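Local coordinates for protein GP37 (Pseudomonas phage phikz, PDB 5FT0) that probably inhibits RNase E, and with it the host RNA degradosome, during infection by the bacteriophage, at residues A[101-106]-A[167-172]; A[178-183]-A[223-228]. All coordinates share one frame; numbering follows the deposited sequence.

Interaction 1 of 2, residues A[101-106]-A[167-172]. With K (potassium ion), chain D.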
ATOM      1  N   ASP A 101     -16.312   1.323 -17.655  1.00 52.20           N
ATOM      2  CA  ASP A 101     -14.891   1.450 -17.948  1.00 50.16           C
ATOM      3  C   ASP A 101     -14.107   2.017 -16.773  1.00 44.49           C
ATOM      4  O   ASP A 101     -12.903   1.764 -16.669  1.00 45.45           O
ATOM      5  CB  ASP A 101     -14.687   2.329 -19.183  1.00 61.60           C
ATOM      6  CG  ASP A 101     -15.339   1.749 -20.424  1.00 68.15           C
ATOM      7  OD1 ASP A 101     -15.206   0.527 -20.652  1.00 70.38           O
ATOM      8  OD2 ASP A 101     -15.991   2.515 -21.166  1.00 78.10           O
ATOM      9  N   GLU A 102     -14.762   2.766 -15.885  1.00 41.46           N
ATOM     10  CA  GLU A 102     -14.089   3.313 -14.715  1.00 50.12           C
ATOM     11  C   GLU A 102     -13.979   2.312 -13.572  1.00 49.10           C
ATOM     12  O   GLU A 102     -13.080   2.452 -12.734  1.00 49.40           O
ATOM     13  CB  GLU A 102     -14.810   4.575 -14.235  1.00 58.08           C
ATOM     14  CG  GLU A 102     -14.563   5.790 -15.118  1.00 57.76           C
ATOM     15  CD  GLU A 102     -15.094   7.072 -14.511  1.00 64.91           C
ATOM     16  OE1 GLU A 102     -14.483   7.570 -13.543  1.00 67.57           O
ATOM     17  OE2 GLU A 102     -16.127   7.579 -14.998  1.00 76.04           O
ATOM     18  N   TYR A 103     -14.865   1.318 -13.515  1.00 43.08           N
ATOM     19  CA  TYR A 103     -14.746   0.258 -12.522  1.00 38.88           C
ATOM     20  C   TYR A 103     -13.527  -0.608 -12.816  1.00 40.86           C
ATOM     21  O   TYR A 103     -13.372  -1.122 -13.929  1.00 45.30           O
ATOM     22  CB  TYR A 103     -15.996  -0.622 -12.512  1.00 37.14           C
ATOM     23  CG  TYR A 103     -17.203  -0.054 -11.802  1.00 40.18           C
ATOM     24  CD1 TYR A 103     -17.146   1.161 -11.134  1.00 37.40           C
ATOM     25  CD2 TYR A 103     -18.403  -0.754 -11.786  1.00 38.67           C
ATOM     26  CE1 TYR A 103     -18.259   1.670 -10.484  1.00 33.61           C
ATOM     27  CE2 TYR A 103     -19.513  -0.259 -11.139  1.00 39.07           C
ATOM     28  CZ  TYR A 103     -19.439   0.952 -10.489  1.00 39.84           C
ATOM     29  OH  TYR A 103     -20.554   1.440  -9.845  1.00 40.89           O
ATOM     30  N   ILE A 104     -12.662  -0.773 -11.820  1.00 42.65           N
ATOM     31  CA  ILE A 104     -11.608  -1.774 -11.873  1.00 42.87           C
ATOM     32  C   ILE A 104     -11.764  -2.681 -10.660  1.00 43.66           C
ATOM     33  O   ILE A 104     -12.338  -2.300  -9.636  1.00 36.45           O
ATOM     34  CB  ILE A 104     -10.191  -1.166 -11.917  1.00 42.08           C
ATOM     35  CG1 ILE A 104      -9.892  -0.396 -10.630  1.00 42.01           C
ATOM     36  CG2 ILE A 104     -10.025  -0.278 -13.142  1.00 39.16           C
ATOM     37  CD1 ILE A 104      -8.415  -0.261 -10.336  1.00 50.49           C
ATOM     38  N   SER A 105     -11.248  -3.899 -10.793  1.00 42.01           N
ATOM     39  CA  SER A 105     -11.305  -4.901  -9.739  1.00 39.38           C
ATOM     40  C   SER A 105      -9.895  -5.188  -9.248  1.00 43.18           C
ATOM     41  O   SER A 105      -8.989  -5.421 -10.055  1.00 43.88           O
ATOM     42  CB  SER A 105     -11.965  -6.189 -10.236  1.00 42.46           C
ATOM     43  OG  SER A 105     -11.832  -7.229  -9.282  1.00 46.18           O
ATOM     44  N   ASP A 106      -9.717  -5.171  -7.931  1.00 41.88           N
ATOM     45  CA  ASP A 106      -8.430  -5.492  -7.323  1.00 47.79           C
ATOM     46  C   ASP A 106      -8.699  -6.096  -5.955  1.00 43.76           C
ATOM     47  O   ASP A 106      -9.251  -5.425  -5.079  1.00 45.27           O
ATOM     48  CB  ASP A 106      -7.547  -4.249  -7.209  1.00 47.74           C
ATOM     49  CG  ASP A 106      -6.139  -4.572  -6.746  1.00 56.92           C
ATOM     50  OD1 ASP A 106      -5.724  -5.743  -6.876  1.00 60.13           O
ATOM     51  OD2 ASP A 106      -5.446  -3.653  -6.257  1.00 59.53           O
ATOM     52  N   LYS A 167     -27.546   4.960 -12.884  1.00 54.42           N
ATOM     53  CA  LYS A 167     -28.300   4.113 -13.807  1.00 54.11           C
ATOM     54  C   LYS A 167     -27.418   3.240 -14.691  1.00 52.97           C
ATOM     55  O   LYS A 167     -27.890   2.209 -15.182  1.00 57.53           O
ATOM     56  CB  LYS A 167     -29.209   4.963 -14.697  1.00 54.97           C
ATOM     57  CG  LYS A 167     -30.231   5.805 -13.974  1.00 68.06           C
ATOM     58  CD  LYS A 167     -30.968   6.700 -14.949  1.00 73.24           C
ATOM     59  CE  LYS A 167     -32.484   6.646 -14.755  1.00 70.37           C
ATOM     60  NZ  LYS A 167     -32.927   7.207 -13.454  1.00 69.08           N
ATOM     61  N   LYS A 168     -26.162   3.622 -14.915  1.00 50.04           N
ATOM     62  CA  LYS A 168     -25.306   2.830 -15.794  1.00 53.09           C
ATOM     63  C   LYS A 168     -25.016   1.454 -15.210  1.00 59.50           C
ATOM     64  O   LYS A 168     -24.880   0.479 -15.958  1.00 59.22           O
ATOM     65  CB  LYS A 168     -23.999   3.577 -16.070  1.00 51.96           C
ATOM     66  CG  LYS A 168     -23.022   2.832 -16.971  1.00 55.77           C
ATOM     67  CD  LYS A 168     -21.769   3.657 -17.233  1.00 58.77           C
ATOM     68  CE  LYS A 168     -20.796   2.922 -18.143  1.00 67.61           C
ATOM     69  NZ  LYS A 168     -19.591   3.747 -18.444  1.00 76.07           N
ATOM     70  N   ASN A 169     -24.941   1.350 -13.884  1.00 56.27           N
ATOM     71  CA  ASN A 169     -24.550   0.119 -13.214  1.00 50.64           C
ATOM     72  C   ASN A 169     -25.680  -0.510 -12.414  1.00 42.61           C
ATOM     73  O   ASN A 169     -25.495  -1.605 -11.872  1.00 45.30           O
ATOM     74  CB  ASN A 169     -23.363   0.389 -12.280  1.00 46.93           C
ATOM     75  CG  ASN A 169     -22.301   1.258 -12.920  1.00 50.51           C
ATOM     76  OD1 ASN A 169     -21.454   0.777 -13.672  1.00 53.10           O
ATOM     77  ND2 ASN A 169     -22.340   2.554 -12.615  1.00 47.90           N
ATOM     78  N   ALA A 170     -26.842   0.142 -12.335  1.00 42.04           N
ATOM     79  CA  ALA A 170     -27.849  -0.236 -11.347  1.00 43.43           C
ATOM     80  C   ALA A 170     -28.337  -1.666 -11.544  1.00 49.98           C
ATOM     81  O   ALA A 170     -28.466  -2.422 -10.574  1.00 47.39           O
ATOM     82  CB  ALA A 170     -29.024   0.739 -11.398  1.00 50.22           C
ATOM     83  N   ASN A 171     -28.616  -2.059 -12.788  1.00 45.89           N
ATOM     84  CA  ASN A 171     -29.178  -3.385 -13.015  1.00 50.91           C
ATOM     85  C   ASN A 171     -28.125  -4.479 -12.869  1.00 46.96           C
ATOM     86  O   ASN A 171     -28.422  -5.562 -12.352  1.00 47.68           O
ATOM     87  CB  ASN A 171     -29.838  -3.456 -14.391  1.00 49.98           C
ATOM     88  CG  ASN A 171     -30.615  -4.744 -14.596  1.00 56.15           C
ATOM     89  OD1 ASN A 171     -30.214  -5.610 -15.374  1.00 57.41           O
ATOM     90  ND2 ASN A 171     -31.728  -4.884 -13.884  1.00 47.89           N
ATOM     91  N   ASN A 172     -26.895  -4.222 -13.323  1.00 44.83           N
ATOM     92  CA  ASN A 172     -25.822  -5.191 -13.122  1.00 44.29           C
ATOM     93  C   ASN A 172     -25.552  -5.410 -11.639  1.00 42.53           C
ATOM     94  O   ASN A 172     -25.314  -6.543 -11.203  1.00 37.86           O
ATOM     95  CB  ASN A 172     -24.548  -4.725 -13.825  1.00 40.86           C
ATOM     96  CG  ASN A 172     -24.646  -4.814 -15.335  1.00 47.22           C
ATOM     97  OD1 ASN A 172     -25.324  -5.686 -15.874  1.00 51.01           O
ATOM     98  ND2 ASN A 172     -23.960  -3.909 -16.026  1.00 51.85           N
TER
HETATM   99  K     K D1258     -13.958  -2.134 -16.403  1.00 75.44           K
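The phenol ring of Tyr-103 and the side-chain amide of Asn-169 are the two flat groups that meet here, their planes 26° apart. The amide approaches the ring obliquely: OD1 of Asn-169 stands 3.4 Å from CE2 of Tyr-103. ND2 of Asn-169 lies 3.5 Å from OH of Tyr-103, at an angle too poor for a hydrogen bond. The amide finds its polar partners elsewhere, since ND2 donates to the carbonyl of Val-165 and OD1 accepts from ND2 of Asn-100; these two bonds fix its rotation beside the ring. With Asn-169 CG anti to its carbonyl carbon (chi1 -44°), the amide is carried toward the oncoming ring. At the exposed margin the extended chain of Lys-168 brings NZ within 4.7 Å of Asp-101 OD2, opposite charges near each other but not in contact. The backbone of Tyr-103 has a second task, its O binding the potassium ion at 2.7 Å, with Ile-97 and Asn-100 completing the protein's share of that site. The contact thus joins helix 158-187 to strand 103-106, at one edge of the seven-stranded sheet, where Tyr-103 also packs on Val-96 of helix 87-98, Val-110 and Ile-112 of strand 109-115, and Val-127 of strand 122-132.

Interaction 2 of 2, residues A[178-183]-A[223-228]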
ATOM      1  N   LEU A 178     -28.666 -10.211  -6.330  1.00 34.14           N
ATOM      2  CA  LEU A 178     -29.630 -11.286  -6.538  1.00 36.79           C
ATOM      3  C   LEU A 178     -28.930 -12.633  -6.674  1.00 30.28           C
ATOM      4  O   LEU A 178     -29.366 -13.634  -6.095  1.00 33.00           O
ATOM      5  CB  LEU A 178     -30.468 -10.990  -7.782  1.00 43.94           C
ATOM      6  CG  LEU A 178     -31.969 -11.275  -7.733  1.00 56.18           C
ATOM      7  CD1 LEU A 178     -32.656 -10.343  -6.746  1.00 50.70           C
ATOM      8  CD2 LEU A 178     -32.571 -11.134  -9.124  1.00 59.38           C
ATOM      9  N   ALA A 179     -27.833 -12.671  -7.434  1.00 28.32           N
ATOM     10  CA  ALA A 179     -27.099 -13.916  -7.631  1.00 25.96           C
ATOM     11  C   ALA A 179     -26.599 -14.479  -6.306  1.00 29.39           C
ATOM     12  O   ALA A 179     -26.731 -15.679  -6.038  1.00 28.18           O
ATOM     13  CB  ALA A 179     -25.935 -13.686  -8.595  1.00 27.94           C
ATOM     14  N   TYR A 180     -26.016 -13.622  -5.463  1.00 29.06           N
ATOM     15  CA  TYR A 180     -25.591 -14.068  -4.141  1.00 26.23           C
ATOM     16  C   TYR A 180     -26.787 -14.453  -3.283  1.00 28.63           C
ATOM     17  O   TYR A 180     -26.723 -15.424  -2.520  1.00 31.86           O
ATOM     18  CB  TYR A 180     -24.763 -12.979  -3.456  1.00 25.08           C
ATOM     19  CG  TYR A 180     -23.301 -13.041  -3.810  1.00 25.92           C
ATOM     20  CD1 TYR A 180     -22.824 -12.462  -4.979  1.00 24.48           C
ATOM     21  CD2 TYR A 180     -22.400 -13.708  -2.994  1.00 26.00           C
ATOM     22  CE1 TYR A 180     -21.488 -12.530  -5.314  1.00 25.47           C
ATOM     23  CE2 TYR A 180     -21.062 -13.782  -3.320  1.00 26.80           C
ATOM     24  CZ  TYR A 180     -20.611 -13.193  -4.484  1.00 27.43           C
ATOM     25  OH  TYR A 180     -19.278 -13.265  -4.813  1.00 27.83           O
ATOM     26  N   THR A 181     -27.886 -13.705  -3.399  1.00 27.76           N
ATOM     27  CA  THR A 181     -29.088 -14.023  -2.635  1.00 25.47           C
ATOM     28  C   THR A 181     -29.642 -15.387  -3.030  1.00 32.97           C
ATOM     29  O   THR A 181     -29.983 -16.205  -2.168  1.00 29.85           O
ATOM     30  CB  THR A 181     -30.142 -12.935  -2.843  1.00 32.79           C
ATOM     31  OG1 THR A 181     -29.598 -11.665  -2.462  1.00 34.32           O
ATOM     32  CG2 THR A 181     -31.380 -13.225  -2.008  1.00 33.66           C
ATOM     33  N   ASP A 182     -29.729 -15.650  -4.335  1.00 28.95           N
ATOM     34  CA  ASP A 182     -30.239 -16.937  -4.797  1.00 33.80           C
ATOM     35  C   ASP A 182     -29.286 -18.070  -4.440  1.00 30.97           C
ATOM     36  O   ASP A 182     -29.721 -19.142  -4.004  1.00 31.21           O
ATOM     37  CB  ASP A 182     -30.484 -16.895  -6.306  1.00 35.51           C
ATOM     38  CG  ASP A 182     -31.650 -16.007  -6.681  1.00 36.06           C
ATOM     39  OD1 ASP A 182     -32.476 -15.701  -5.793  1.00 40.39           O
ATOM     40  OD2 ASP A 182     -31.746 -15.622  -7.864  1.00 43.61           O
ATOM     41  N   TYR A 183     -27.980 -17.852  -4.617  1.00 30.65           N
ATOM     42  CA  TYR A 183     -27.015 -18.911  -4.331  1.00 25.94           C
ATOM     43  C   TYR A 183     -27.099 -19.355  -2.876  1.00 28.35           C
ATOM     44  O   TYR A 183     -27.128 -20.554  -2.583  1.00 28.61           O
ATOM     45  CB  TYR A 183     -25.597 -18.454  -4.667  1.00 28.32           C
ATOM     46  CG  TYR A 183     -24.603 -19.588  -4.598  1.00 29.78           C
ATOM     47  CD1 TYR A 183     -24.348 -20.378  -5.709  1.00 22.84           C
ATOM     48  CD2 TYR A 183     -23.933 -19.883  -3.416  1.00 26.17           C
ATOM     49  CE1 TYR A 183     -23.449 -21.425  -5.652  1.00 28.95           C
ATOM     50  CE2 TYR A 183     -23.031 -20.931  -3.347  1.00 23.86           C
ATOM     51  CZ  TYR A 183     -22.793 -21.698  -4.469  1.00 26.79           C
ATOM     52  OH  TYR A 183     -21.901 -22.746  -4.412  1.00 26.85           O
ATOM     53  N   VAL A 223     -21.447 -20.535   6.831  1.00 28.30           N
ATOM     54  CA  VAL A 223     -20.693 -19.746   5.865  1.00 29.01           C
ATOM     55  C   VAL A 223     -21.269 -18.338   5.865  1.00 23.44           C
ATOM     56  O   VAL A 223     -22.484 -18.160   5.716  1.00 30.69           O
ATOM     57  CB  VAL A 223     -20.745 -20.362   4.457  1.00 25.78           C
ATOM     58  CG1 VAL A 223     -19.992 -19.481   3.475  1.00 20.03           C
ATOM     59  CG2 VAL A 223     -20.162 -21.767   4.476  1.00 31.59           C
ATOM     60  N   LEU A 224     -20.402 -17.345   6.037  1.00 23.09           N
ATOM     61  CA  LEU A 224     -20.800 -15.946   6.085  1.00 24.71           C
ATOM     62  C   LEU A 224     -20.215 -15.207   4.892  1.00 27.31           C
ATOM     63  O   LEU A 224     -19.084 -15.477   4.481  1.00 27.62           O
ATOM     64  CB  LEU A 224     -20.333 -15.277   7.385  1.00 25.77           C
ATOM     65  CG  LEU A 224     -20.785 -15.909   8.705  1.00 34.05           C
ATOM     66  CD1 LEU A 224     -20.192 -15.150   9.882  1.00 29.29           C
ATOM     67  CD2 LEU A 224     -22.300 -15.949   8.797  1.00 30.12           C
ATOM     68  N   PHE A 225     -20.984 -14.266   4.348  1.00 24.19           N
ATOM     69  CA  PHE A 225     -20.519 -13.440   3.245  1.00 29.52           C
ATOM     70  C   PHE A 225     -21.283 -12.125   3.264  1.00 25.76           C
ATOM     71  O   PHE A 225     -22.505 -12.112   3.435  1.00 24.88           O
ATOM     72  CB  PHE A 225     -20.704 -14.139   1.891  1.00 23.56           C
ATOM     73  CG  PHE A 225     -19.830 -13.586   0.794  1.00 24.96           C
ATOM     74  CD1 PHE A 225     -20.133 -12.380   0.181  1.00 25.99           C
ATOM     75  CD2 PHE A 225     -18.708 -14.278   0.376  1.00 29.12           C
ATOM     76  CE1 PHE A 225     -19.327 -11.875  -0.824  1.00 25.12           C
ATOM     77  CE2 PHE A 225     -17.899 -13.780  -0.633  1.00 24.42           C
ATOM     78  CZ  PHE A 225     -18.209 -12.578  -1.230  1.00 27.08           C
ATOM     79  N   THR A 226     -20.556 -11.025   3.092  1.00 23.86           N
ATOM     80  CA  THR A 226     -21.151  -9.697   3.037  1.00 25.05           C
ATOM     81  C   THR A 226     -20.663  -8.977   1.789  1.00 28.95           C
ATOM     82  O   THR A 226     -19.494  -9.094   1.410  1.00 26.69           O
ATOM     83  CB  THR A 226     -20.809  -8.872   4.295  1.00 29.06           C
ATOM     84  OG1 THR A 226     -21.414  -9.475   5.448  1.00 27.78           O
ATOM     85  CG2 THR A 226     -21.315  -7.442   4.164  1.00 24.56           C
ATOM     86  N   ILE A 227     -21.572  -8.254   1.142  1.00 26.14           N
ATOM     87  CA  ILE A 227     -21.238  -7.337   0.062  1.00 29.71           C
ATOM     88  C   ILE A 227     -21.580  -5.932   0.530  1.00 30.06           C
ATOM     89  O   ILE A 227     -22.709  -5.677   0.964  1.00 30.00           O
ATOM     90  CB  ILE A 227     -21.994  -7.677  -1.235  1.00 28.31           C
ATOM     91  CG1 ILE A 227     -21.654  -9.093  -1.696  1.00 28.53           C
ATOM     92  CG2 ILE A 227     -21.665  -6.664  -2.318  1.00 27.76           C
ATOM     93  CD1 ILE A 227     -22.336  -9.490  -2.982  1.00 33.25           C
ATOM     94  N   LYS A 228     -20.607  -5.029   0.458  1.00 28.06           N
ATOM     95  CA  LYS A 228     -20.804  -3.634   0.828  1.00 27.44           C
ATOM     96  C   LYS A 228     -20.788  -2.779  -0.427  1.00 30.68           C
ATOM     97  O   LYS A 228     -19.900  -2.925  -1.272  1.00 31.67           O
ATOM     98  CB  LYS A 228     -19.727  -3.150   1.800  1.00 29.24           C
ATOM     99  CG  LYS A 228     -19.903  -1.687   2.203  1.00 32.74           C
ATOM    100  CD  LYS A 228     -18.835  -1.222   3.182  1.00 38.37           C
ATOM    101  CE  LYS A 228     -17.503  -1.003   2.500  1.00 42.07           C
ATOM    102  NZ  LYS A 228     -16.484  -0.475   3.450  1.00 48.50           N
TER
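Tyr-180, on helix 158-187, gives up the most surface to this contact, and its ring meets two side chains of strand 220-232, Ile-227 and Phe-225. Ile-227 supplies a CH-pi contact: its CD1 sits over one face of the tyrosine ring, 3.8 Å from the ring centroid and 20° off the normal, with CD1 of Tyr-180 the nearest ring atom at 3.6 Å. The two side chains cross at about a right angle, and only the terminal methyl, CD1, comes close to the ring. With CG1 anti to the carbonyl carbon (chi1 -60°) and CD1 extended beyond it, the longer branch of Ile-227 carries that methyl across to the helix.

Phe-225 approaches near CE2, on the same side of the tyrosine plane as that methyl. The two aromatic planes are inclined by 32° and their centroids lie 4.9 Å apart, an oblique pairing. CE2 of Tyr-180 stands over one face of Phe-225, toward the rim, and comes within 3.6 Å of CE1 of Phe-225; the tyrosine OH continues past the same ring, 3.8 Å from its CZ. Phe-225 and Ile-227 are two residues apart on the strand and both point toward the helix, whereas Thr-226 between them points away, the alternation of a beta-strand. Ile-227 CG1 in turn lies at the edge of the phenylalanine ring, in its plane.

Phe-130 of the adjoining strand 122-132 touches both Tyr-180 and Phe-225, and Leu-89 of helix 87-98 also packs on Tyr-180. A helix thus packs on one face of the antiparallel sheet. All three principal residues are buried, and the contacts joining them are apolar and aromatic; helix and strand are therefore held here by dispersion and shape, without directed polar bonds between the two segments.

In the fold
Interactions 1 and 2 show one long helix serving two places on one sheet. Both draw on helix 158-187, residues 167-172 for the first and 178-183 for the second, and both reach the seven-stranded antiparallel sheet: interaction 1 at strand 103-106, one of its two edge strands, interaction 2 at the more central strand 220-232. Their centres are 18 Å apart and their nearest atoms about 7 Å, so they do not touch. Along the chain they come in series, the first closing before the second opens. The partly buried contact beside the potassium site and the buried apolar one thus bind successive parts of the same helix to the sheet within a single Dip family chain.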